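Long-range contacts in ribokinase RBSK (Mycobacterium tuberculosis, PDB 3GO6), which probably catalyses the magnesium-dependent transfer of a phosphate from ATP to O5 of D-ribose, giving D-ribose 5-phosphate: residues A[27-32]-A[150-155]; A[60-65]-A[246-251]; A[157-162]-A[186-191]. All coordinates share one frame; numbering follows the deposited sequence.

Contact 1: A[27-32]-A[150-155]; sequences SVNMDL and QLEIPV. With RIB (alpha-D-ribofuranose), chain C.
Ser27 and Asn29 converge on one carboxylate oxygen of Glu152 from different directions. The hydroxyl OG of Ser27 donates to Glu152 OE1 over 2.7 Å and comes from above the carboxylate plane, 54° out of it. Asn29 instead lies nearly level with the acid: its ND2 reaches the same OE1 at 3.1 Å on the syn side, and the amide and carboxylate planes are only 26° apart. Glu152 can reach this far because its chain runs extended beyond CG (chi2 -177°), which carries the acid across to the 27-32 segment.

The other oxygen faces the sugar, where RIB O1 donates to Glu152 OE2 at 2.5 Å. Asn29 ND2 also divides its hydrogens, giving one to Glu152 and the other almost straight to RIB O2 at 3.0 Å. That hydroxyl in turn donates to Asp31 OD1, while RIB O3 donates to Asp31 OD2, so the two oxygens of Asp31 hold neighbouring hydroxyls. Two waters extend the network. One donates to Ser27 OG and Gln150 OE1 and accepts from Glu152 N; the second donates to both Asn29 OD1 and Glu152 OE1. Gln150 NE2 is bonded to Gln62. Carbon packing is slight: the methyl CG2 of Ile153 lies against the backbone of Ser27, 3.9 Å from its N.

Lys58 of helix 58-68 lies against Glu152. Residues at and just before the start of strand 29-35, with the loop after strand 146-149, form one wall of the ribose pocket, the one that reads O1, O2 and O3, in this PfkB-family kinase.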
loop_
_atom_site.group_PDB
_atom_site.type_symbol
_atom_site.label_atom_id
_atom_site.label_comp_id
_atom_site.label_asym_id
_atom_site.label_seq_id
_atom_site.Cartn_x
_atom_site.Cartn_y
_atom_site.Cartn_z
ATOM N N SER A 27 7.737 14.407 -9.980
ATOM C CA SER A 27 7.551 12.983 -9.798
ATOM C C SER A 27 6.202 12.472 -10.276
ATOM O O SER A 27 5.212 13.210 -10.334
ATOM C CB SER A 27 7.693 12.650 -8.316
ATOM O OG SER A 27 6.812 13.489 -7.603
ATOM N N VAL A 28 6.180 11.191 -10.611
ATOM C CA VAL A 28 4.955 10.511 -11.028
ATOM C C VAL A 28 4.976 9.133 -10.366
ATOM O O VAL A 28 5.950 8.391 -10.487
ATOM C CB VAL A 28 4.796 10.465 -12.601
ATOM C CG1 VAL A 28 6.050 9.830 -13.305
ATOM C CG2 VAL A 28 3.467 9.776 -13.022
ATOM N N ASN A 29 3.903 8.811 -9.635
ATOM C CA ASN A 29 3.837 7.614 -8.798
ATOM C C ASN A 29 2.504 6.955 -9.055
ATOM O O ASN A 29 1.535 7.648 -9.347
ATOM C CB ASN A 29 3.834 7.981 -7.287
ATOM C CG ASN A 29 5.069 8.738 -6.847
ATOM O OD1 ASN A 29 6.181 8.407 -7.241
ATOM N ND2 ASN A 29 4.875 9.778 -6.018
ATOM N N MET A 30 2.431 5.637 -8.916
ATOM C CA MET A 30 1.118 4.993 -8.735
ATOM C C MET A 30 0.719 5.068 -7.243
ATOM O O MET A 30 1.515 4.722 -6.378
ATOM C CB MET A 30 1.158 3.541 -9.223
ATOM C CG MET A 30 -0.213 2.865 -9.224
ATOM S SD MET A 30 -1.312 3.498 -10.508
ATOM C CE MET A 30 -0.428 3.060 -12.027
ATOM N N ASP A 31 -0.507 5.532 -6.965
ATOM C CA ASP A 31 -0.982 5.791 -5.616
ATOM C C ASP A 31 -1.884 4.667 -5.158
ATOM O O ASP A 31 -2.813 4.276 -5.876
ATOM C CB ASP A 31 -1.820 7.084 -5.572
ATOM C CG ASP A 31 -0.981 8.350 -5.673
ATOM O OD1 ASP A 31 0.260 8.265 -5.554
ATOM O OD2 ASP A 31 -1.576 9.444 -5.872
ATOM N N LEU A 32 -1.630 4.187 -3.950
ATOM C CA LEU A 32 -2.542 3.255 -3.277
ATOM C C LEU A 32 -3.183 4.077 -2.151
ATOM O O LEU A 32 -2.498 4.493 -1.230
ATOM C CB LEU A 32 -1.780 2.056 -2.727
ATOM C CG LEU A 32 -1.098 1.189 -3.803
ATOM C CD1 LEU A 32 -0.253 0.129 -3.138
ATOM C CD2 LEU A 32 -2.119 0.537 -4.721
ATOM N N GLN A 150 9.190 20.064 -7.467
ATOM C CA GLN A 150 9.050 19.597 -6.075
ATOM C C GLN A 150 10.231 18.690 -5.788
ATOM O O GLN A 150 11.115 18.546 -6.633
ATOM C CB GLN A 150 7.726 18.832 -5.793
ATOM C CG GLN A 150 6.533 19.245 -6.679
ATOM C CD GLN A 150 6.679 18.732 -8.126
ATOM O OE1 GLN A 150 7.298 17.693 -8.358
ATOM N NE2 GLN A 150 6.117 19.463 -9.086
ATOM N N LEU A 151 10.248 18.087 -4.600
ATOM C CA LEU A 151 11.475 17.503 -4.089
ATOM C C LEU A 151 11.470 15.982 -3.918
ATOM O O LEU A 151 12.306 15.446 -3.172
ATOM C CB LEU A 151 11.896 18.223 -2.786
ATOM C CG LEU A 151 11.876 19.769 -2.770
ATOM C CD1 LEU A 151 12.284 20.315 -1.403
ATOM C CD2 LEU A 151 12.769 20.357 -3.857
ATOM N N GLU A 152 10.570 15.270 -4.612
ATOM C CA GLU A 152 10.655 13.796 -4.621
ATOM C C GLU A 152 11.710 13.303 -5.622
ATOM O O GLU A 152 12.269 12.208 -5.469
ATOM C CB GLU A 152 9.302 13.137 -4.924
ATOM C CG GLU A 152 8.159 13.528 -3.953
ATOM C CD GLU A 152 6.847 12.778 -4.270
ATOM O OE1 GLU A 152 6.752 12.101 -5.338
ATOM O OE2 GLU A 152 5.922 12.834 -3.435
ATOM N N ILE A 153 11.963 14.111 -6.648
ATOM C CA ILE A 153 13.068 13.888 -7.570
ATOM C C ILE A 153 14.369 14.413 -6.888
ATOM O O ILE A 153 14.290 15.118 -5.877
ATOM C CB ILE A 153 12.811 14.658 -8.889
ATOM C CG1 ILE A 153 12.634 16.174 -8.612
ATOM C CG2 ILE A 153 11.575 14.077 -9.604
ATOM C CD1 ILE A 153 12.677 17.069 -9.867
ATOM N N PRO A 154 15.558 14.079 -7.439
ATOM C CA PRO A 154 16.803 14.621 -6.869
ATOM C C PRO A 154 16.773 16.150 -6.788
ATOM O O PRO A 154 16.393 16.815 -7.756
ATOM C CB PRO A 154 17.875 14.161 -7.866
ATOM C CG PRO A 154 17.293 12.866 -8.453
ATOM C CD PRO A 154 15.816 13.189 -8.597
ATOM N N VAL A 155 17.157 16.709 -5.640
ATOM C CA VAL A 155 17.178 18.173 -5.519
ATOM C C VAL A 155 18.111 18.797 -6.568
ATOM O O VAL A 155 17.818 19.862 -7.106
ATOM C CB VAL A 155 17.485 18.668 -4.072
ATOM C CG1 VAL A 155 17.404 20.202 -4.013
ATOM C CG2 VAL A 155 16.466 18.087 -3.097
HETATM O O5 RIB C . 0.442 15.229 -2.801
HETATM C C5 RIB C . -0.049 13.878 -2.957
HETATM C C4 RIB C . 0.943 13.084 -3.826
HETATM O O4 RIB C . 2.145 12.874 -3.058
HETATM C C3 RIB C . 0.460 11.688 -4.176
HETATM O O3 RIB C . -0.141 11.576 -5.491
HETATM C C2 RIB C . 1.690 10.815 -4.008
HETATM O O2 RIB C . 2.055 10.166 -5.232
HETATM C C1 RIB C . 2.811 11.694 -3.474
HETATM O O1 RIB C . 3.748 12.053 -4.498
HETATM O O HOH W 1 8.717 15.744 -7.092
HETATM O O HOH W 2 8.352 9.953 -6.355
#

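Contact 2: A[60-65]-A[246-251]; sequences ANQAVA and AGDVFA. With RIB (alpha-D-ribofuranose), chain C.
Asn61 and Gln62, neighbours on helix 58-68, each donate a side-chain N-H to a different oxygen of Asp248. The Asn61 bond, ND2 to Asp248 OD2, is 2.9 Å long and nearly straight at 171°; OD2 lies in the plane of the asparagine amide, but the donor meets the carboxylate on its anti side and tilted from its plane. Gln62 NE2 donates to Asp248 OD1 at 3.0 Å, again from the anti side, with its amide turned 55° against the carboxylate. An extended chain beyond CG brings this amide alongside helix 246-257, and its OE1 accepts from Gln150. One amide on each oxygen should fix the rotation of the acid about its CB-CG bond.

The sugar joins the same network. RIB O5, the hydroxyl that ribokinases phosphorylate, donates to Asp248 OD2 at 2.5 Å, and Asn61 ND2 gives its other hydrogen to RIB O3 along a more bent path. Asp248, the predicted proton acceptor, ends the Gly-Ala-Gly-Asp sequence of the PfkB family in the first turn of helix 246-257; in relatives the backbone N-H groups here form an anion hole near the transferred phosphate, and probably do so in this enzyme. Asn61 and Gln62 therefore position the probable base from one side, and Asn61 itself also holds the substrate.

The apolar contacts lie where the helices come close, 7.7 Å between segment axes that cross at -50°. Small side chains make this possible: Ala65 CB rests 3.7 Å from Val249 CA, against the backbone of the other helix. Ala251 CB sits over the face of the Gln62 amide, 3.7 Å from its CD. On its far side Val249 packs against Ala278 and Ala282 of helix 265-282.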
loop_
_atom_site.group_PDB
_atom_site.type_symbol
_atom_site.label_atom_id
_atom_site.label_comp_id
_atom_site.label_asym_id
_atom_site.label_seq_id
_atom_site.Cartn_x
_atom_site.Cartn_y
_atom_site.Cartn_z
ATOM N N ALA A 60 3.075 14.927 -11.400
ATOM C CA ALA A 60 1.955 14.596 -12.280
ATOM C C ALA A 60 0.692 15.343 -11.828
ATOM O O ALA A 60 -0.007 15.931 -12.654
ATOM C CB ALA A 60 1.718 13.090 -12.255
ATOM N N ASN A 61 0.399 15.307 -10.530
ATOM C CA ASN A 61 -0.803 15.962 -9.984
ATOM C C ASN A 61 -0.779 17.466 -10.237
ATOM O O ASN A 61 -1.811 18.067 -10.571
ATOM C CB ASN A 61 -0.923 15.757 -8.463
ATOM C CG ASN A 61 -1.157 14.323 -8.066
ATOM O OD1 ASN A 61 -1.502 13.485 -8.895
ATOM N ND2 ASN A 61 -0.988 14.035 -6.772
ATOM N N GLN A 62 0.395 18.079 -10.052
ATOM C CA GLN A 62 0.523 19.526 -10.262
ATOM C C GLN A 62 0.392 19.896 -11.742
ATOM O O GLN A 62 -0.230 20.907 -12.076
ATOM C CB GLN A 62 1.816 20.062 -9.646
ATOM C CG GLN A 62 1.738 19.970 -8.117
ATOM C CD GLN A 62 2.992 20.350 -7.398
ATOM O OE1 GLN A 62 3.891 20.945 -7.963
ATOM N NE2 GLN A 62 3.058 19.995 -6.109
ATOM N N ALA A 63 0.937 19.056 -12.620
ATOM C CA ALA A 63 0.804 19.255 -14.065
ATOM C C ALA A 63 -0.665 19.153 -14.494
ATOM O O ALA A 63 -1.152 19.993 -15.273
ATOM C CB ALA A 63 1.689 18.221 -14.823
ATOM N N VAL A 64 -1.372 18.146 -13.991
ATOM C CA VAL A 64 -2.793 17.943 -14.295
ATOM C C VAL A 64 -3.658 19.129 -13.822
ATOM O O VAL A 64 -4.518 19.630 -14.559
ATOM C CB VAL A 64 -3.317 16.610 -13.724
ATOM C CG1 VAL A 64 -4.837 16.557 -13.781
ATOM C CG2 VAL A 64 -2.706 15.401 -14.507
ATOM N N ALA A 65 -3.400 19.597 -12.608
ATOM C CA ALA A 65 -4.118 20.765 -12.080
ATOM C C ALA A 65 -3.852 22.037 -12.895
ATOM O O ALA A 65 -4.787 22.803 -13.200
ATOM C CB ALA A 65 -3.778 20.984 -10.597
ATOM N N ALA A 246 -4.955 17.984 -2.423
ATOM C CA ALA A 246 -5.385 19.387 -2.554
ATOM C C ALA A 246 -4.215 20.358 -2.647
ATOM O O ALA A 246 -4.303 21.393 -3.342
ATOM C CB ALA A 246 -6.332 19.783 -1.429
ATOM N N GLY A 247 -3.137 20.045 -1.929
ATOM C CA GLY A 247 -1.921 20.866 -1.994
ATOM C C GLY A 247 -1.318 20.902 -3.392
ATOM O O GLY A 247 -0.840 21.934 -3.839
ATOM N N ASP A 248 -1.339 19.762 -4.094
ATOM C CA ASP A 248 -0.847 19.703 -5.485
ATOM C C ASP A 248 -1.735 20.515 -6.393
ATOM O O ASP A 248 -1.255 21.158 -7.317
ATOM C CB ASP A 248 -0.809 18.253 -5.985
ATOM C CG ASP A 248 0.238 17.428 -5.266
ATOM O OD1 ASP A 248 1.257 18.022 -4.824
ATOM O OD2 ASP A 248 0.030 16.197 -5.112
ATOM N N VAL A 249 -3.044 20.477 -6.135
ATOM C CA VAL A 249 -3.989 21.313 -6.886
ATOM C C VAL A 249 -3.680 22.797 -6.665
ATOM O O VAL A 249 -3.562 23.571 -7.618
ATOM C CB VAL A 249 -5.479 20.988 -6.548
ATOM C CG1 VAL A 249 -6.408 21.973 -7.276
ATOM C CG2 VAL A 249 -5.831 19.538 -6.977
ATOM N N PHE A 250 -3.528 23.197 -5.404
ATOM C CA PHE A 250 -3.149 24.588 -5.094
ATOM C C PHE A 250 -1.900 24.996 -5.897
ATOM O O PHE A 250 -1.892 26.049 -6.544
ATOM C CB PHE A 250 -2.924 24.733 -3.578
ATOM C CG PHE A 250 -2.501 26.123 -3.146
ATOM C CD1 PHE A 250 -3.436 26.991 -2.565
ATOM C CD2 PHE A 250 -1.176 26.549 -3.294
ATOM C CE1 PHE A 250 -3.061 28.286 -2.156
ATOM C CE2 PHE A 250 -0.783 27.840 -2.898
ATOM C CZ PHE A 250 -1.738 28.711 -2.320
ATOM N N ALA A 251 -0.867 24.150 -5.896
ATOM C CA ALA A 251 0.415 24.488 -6.534
ATOM C C ALA A 251 0.285 24.604 -8.050
ATOM O O ALA A 251 0.814 25.550 -8.663
ATOM C CB ALA A 251 1.483 23.463 -6.165
HETATM O O5 RIB C . 0.442 15.229 -2.801
HETATM C C5 RIB C . -0.049 13.878 -2.957
HETATM C C4 RIB C . 0.943 13.084 -3.826
HETATM O O4 RIB C . 2.145 12.874 -3.058
HETATM C C3 RIB C . 0.460 11.688 -4.176
HETATM O O3 RIB C . -0.141 11.576 -5.491
HETATM C C2 RIB C . 1.690 10.815 -4.008
HETATM O O2 RIB C . 2.055 10.166 -5.232
HETATM C C1 RIB C . 2.811 11.694 -3.474
HETATM O O1 RIB C . 3.748 12.053 -4.498
#

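Contact 3: A[157-162]-A[186-191]; sequences TALAAA and LQDLAA
This is an apolar helix-helix contact between helices 155-167 and 183-192, joined in sequence through strand 171-175 of the large, mainly parallel sheet. The segment axes diverge by only 25° and approach to 9.4 Å, with Leu159 and Leu189 carrying most of the interface. Leu189 sends its two methyls to different alanines one turn apart on the other helix: CD1 lies 3.5 Å from Ala162 CB, and CD2 is 4.0 Å from Ala158 CB. Its CG stands anti to the backbone N (chi1 -174°), which directs the fork across the gap. Leu159 answers with the same kind of torsion but meets mainly backbone, its CD1 resting 3.6 Å from Leu189 N. The other branch, CD2, touches Asp188 CB at 3.7 Å, toward the more open edge, where Asp188 also meets Arg163. On the sheet side, Ala162 packs on Val172 and Leu189 on Val174, both from strand 171-175. No hydrogen bond links the two segments; branched leucine tips set against methyls and backbone make cohesion here a matter of shape fit and burial of apolar surface.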
loop_
_atom_site.group_PDB
_atom_site.type_symbol
_atom_site.label_atom_id
_atom_site.label_comp_id
_atom_site.label_asym_id
_atom_site.label_seq_id
_atom_site.Cartn_x
_atom_site.Cartn_y
_atom_site.Cartn_z
ATOM N N THR A 157 18.521 17.797 -9.572
ATOM C CA THR A 157 17.734 17.888 -10.807
ATOM C C THR A 157 16.746 19.065 -10.809
ATOM O O THR A 157 16.635 19.785 -11.806
ATOM C CB THR A 157 16.987 16.568 -11.084
ATOM O OG1 THR A 157 17.954 15.523 -11.261
ATOM C CG2 THR A 157 16.105 16.683 -12.336
ATOM N N ALA A 158 16.009 19.248 -9.716
ATOM C CA ALA A 158 15.215 20.462 -9.509
ATOM C C ALA A 158 16.054 21.740 -9.709
ATOM O O ALA A 158 15.634 22.668 -10.405
ATOM C CB ALA A 158 14.600 20.452 -8.098
ATOM N N LEU A 159 17.240 21.761 -9.087
ATOM C CA LEU A 159 18.177 22.892 -9.167
ATOM C C LEU A 159 18.626 23.183 -10.596
ATOM O O LEU A 159 18.609 24.334 -11.024
ATOM C CB LEU A 159 19.405 22.644 -8.271
ATOM C CG LEU A 159 20.510 23.717 -8.253
ATOM C CD1 LEU A 159 19.962 25.038 -7.746
ATOM C CD2 LEU A 159 21.689 23.266 -7.389
ATOM N N ALA A 160 19.020 22.150 -11.336
ATOM C CA ALA A 160 19.366 22.309 -12.750
ATOM C C ALA A 160 18.220 22.887 -13.569
ATOM O O ALA A 160 18.434 23.778 -14.380
ATOM C CB ALA A 160 19.832 21.003 -13.346
ATOM N N ALA A 161 16.994 22.390 -13.359
ATOM C CA ALA A 161 15.831 22.946 -14.052
ATOM C C ALA A 161 15.646 24.415 -13.685
ATOM O O ALA A 161 15.362 25.252 -14.552
ATOM C CB ALA A 161 14.573 22.159 -13.711
ATOM N N ALA A 162 15.812 24.727 -12.401
ATOM C CA ALA A 162 15.634 26.109 -11.922
ATOM C C ALA A 162 16.627 27.075 -12.573
ATOM O O ALA A 162 16.248 28.170 -12.997
ATOM C CB ALA A 162 15.736 26.172 -10.410
ATOM N N LEU A 186 19.569 22.166 -1.540
ATOM C CA LEU A 186 18.424 22.965 -1.098
ATOM C C LEU A 186 18.817 24.416 -0.925
ATOM O O LEU A 186 18.055 25.311 -1.277
ATOM C CB LEU A 186 17.857 22.452 0.228
ATOM C CG LEU A 186 16.966 21.212 0.269
ATOM C CD1 LEU A 186 16.601 20.886 1.718
ATOM C CD2 LEU A 186 15.702 21.376 -0.595
ATOM N N GLN A 187 19.996 24.647 -0.340
ATOM C CA GLN A 187 20.469 26.014 -0.141
ATOM C C GLN A 187 20.689 26.726 -1.467
ATOM O O GLN A 187 20.334 27.892 -1.601
ATOM C CB GLN A 187 21.720 26.039 0.737
ATOM C CG GLN A 187 21.416 25.721 2.190
ATOM C CD GLN A 187 22.641 25.271 2.956
ATOM O OE1 GLN A 187 23.683 24.954 2.367
ATOM N NE2 GLN A 187 22.519 25.219 4.275
ATOM N N ASP A 188 21.239 26.012 -2.451
ATOM C CA ASP A 188 21.432 26.551 -3.792
ATOM C C ASP A 188 20.099 26.816 -4.484
ATOM O O ASP A 188 19.946 27.821 -5.158
ATOM C CB ASP A 188 22.297 25.615 -4.651
ATOM C CG ASP A 188 23.756 25.558 -4.180
ATOM O OD1 ASP A 188 24.164 26.415 -3.362
ATOM O OD2 ASP A 188 24.491 24.646 -4.620
ATOM N N LEU A 189 19.138 25.906 -4.323
ATOM C CA LEU A 189 17.806 26.132 -4.898
ATOM C C LEU A 189 17.100 27.301 -4.205
ATOM O O LEU A 189 16.502 28.141 -4.869
ATOM C CB LEU A 189 16.949 24.849 -4.853
ATOM C CG LEU A 189 15.569 24.850 -5.537
ATOM C CD1 LEU A 189 15.616 25.363 -6.965
ATOM C CD2 LEU A 189 14.979 23.449 -5.487
ATOM N N ALA A 190 17.189 27.364 -2.879
ATOM C CA ALA A 190 16.531 28.444 -2.122
ATOM C C ALA A 190 17.054 29.835 -2.527
ATOM O O ALA A 190 16.278 30.798 -2.645
ATOM C CB ALA A 190 16.676 28.213 -0.626
ATOM N N ALA A 191 18.359 29.911 -2.788
ATOM C CA ALA A 191 19.042 31.159 -3.191
ATOM C C ALA A 191 18.426 31.791 -4.426
ATOM O O ALA A 191 18.441 33.014 -4.572
ATOM C CB ALA A 191 20.554 30.893 -3.423
#

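How the contacts relate
Contacts 1 and 2 grip the same ribose: contact 1 holds O1, O2 and O3, while contact 2 takes O3 and places the predicted base at O5. Their centres are 12 Å apart and they are wired together directly, by Gln150 NE2 to Gln62 OE1 at 2.9 Å and by Ser27 O to Ala60 N at 2.9 Å. Contact 3 stands behind contact 1, with centres 16 Å apart; Leu151 CD1 packs on Leu186 CD2 at 3.7 Å, and residues 150-155 lead straight into helix 155-167. Contact 3 does not touch contact 2, their nearest atoms being about 11 Å apart, and belongs to the outer helical layer instead of the pocket.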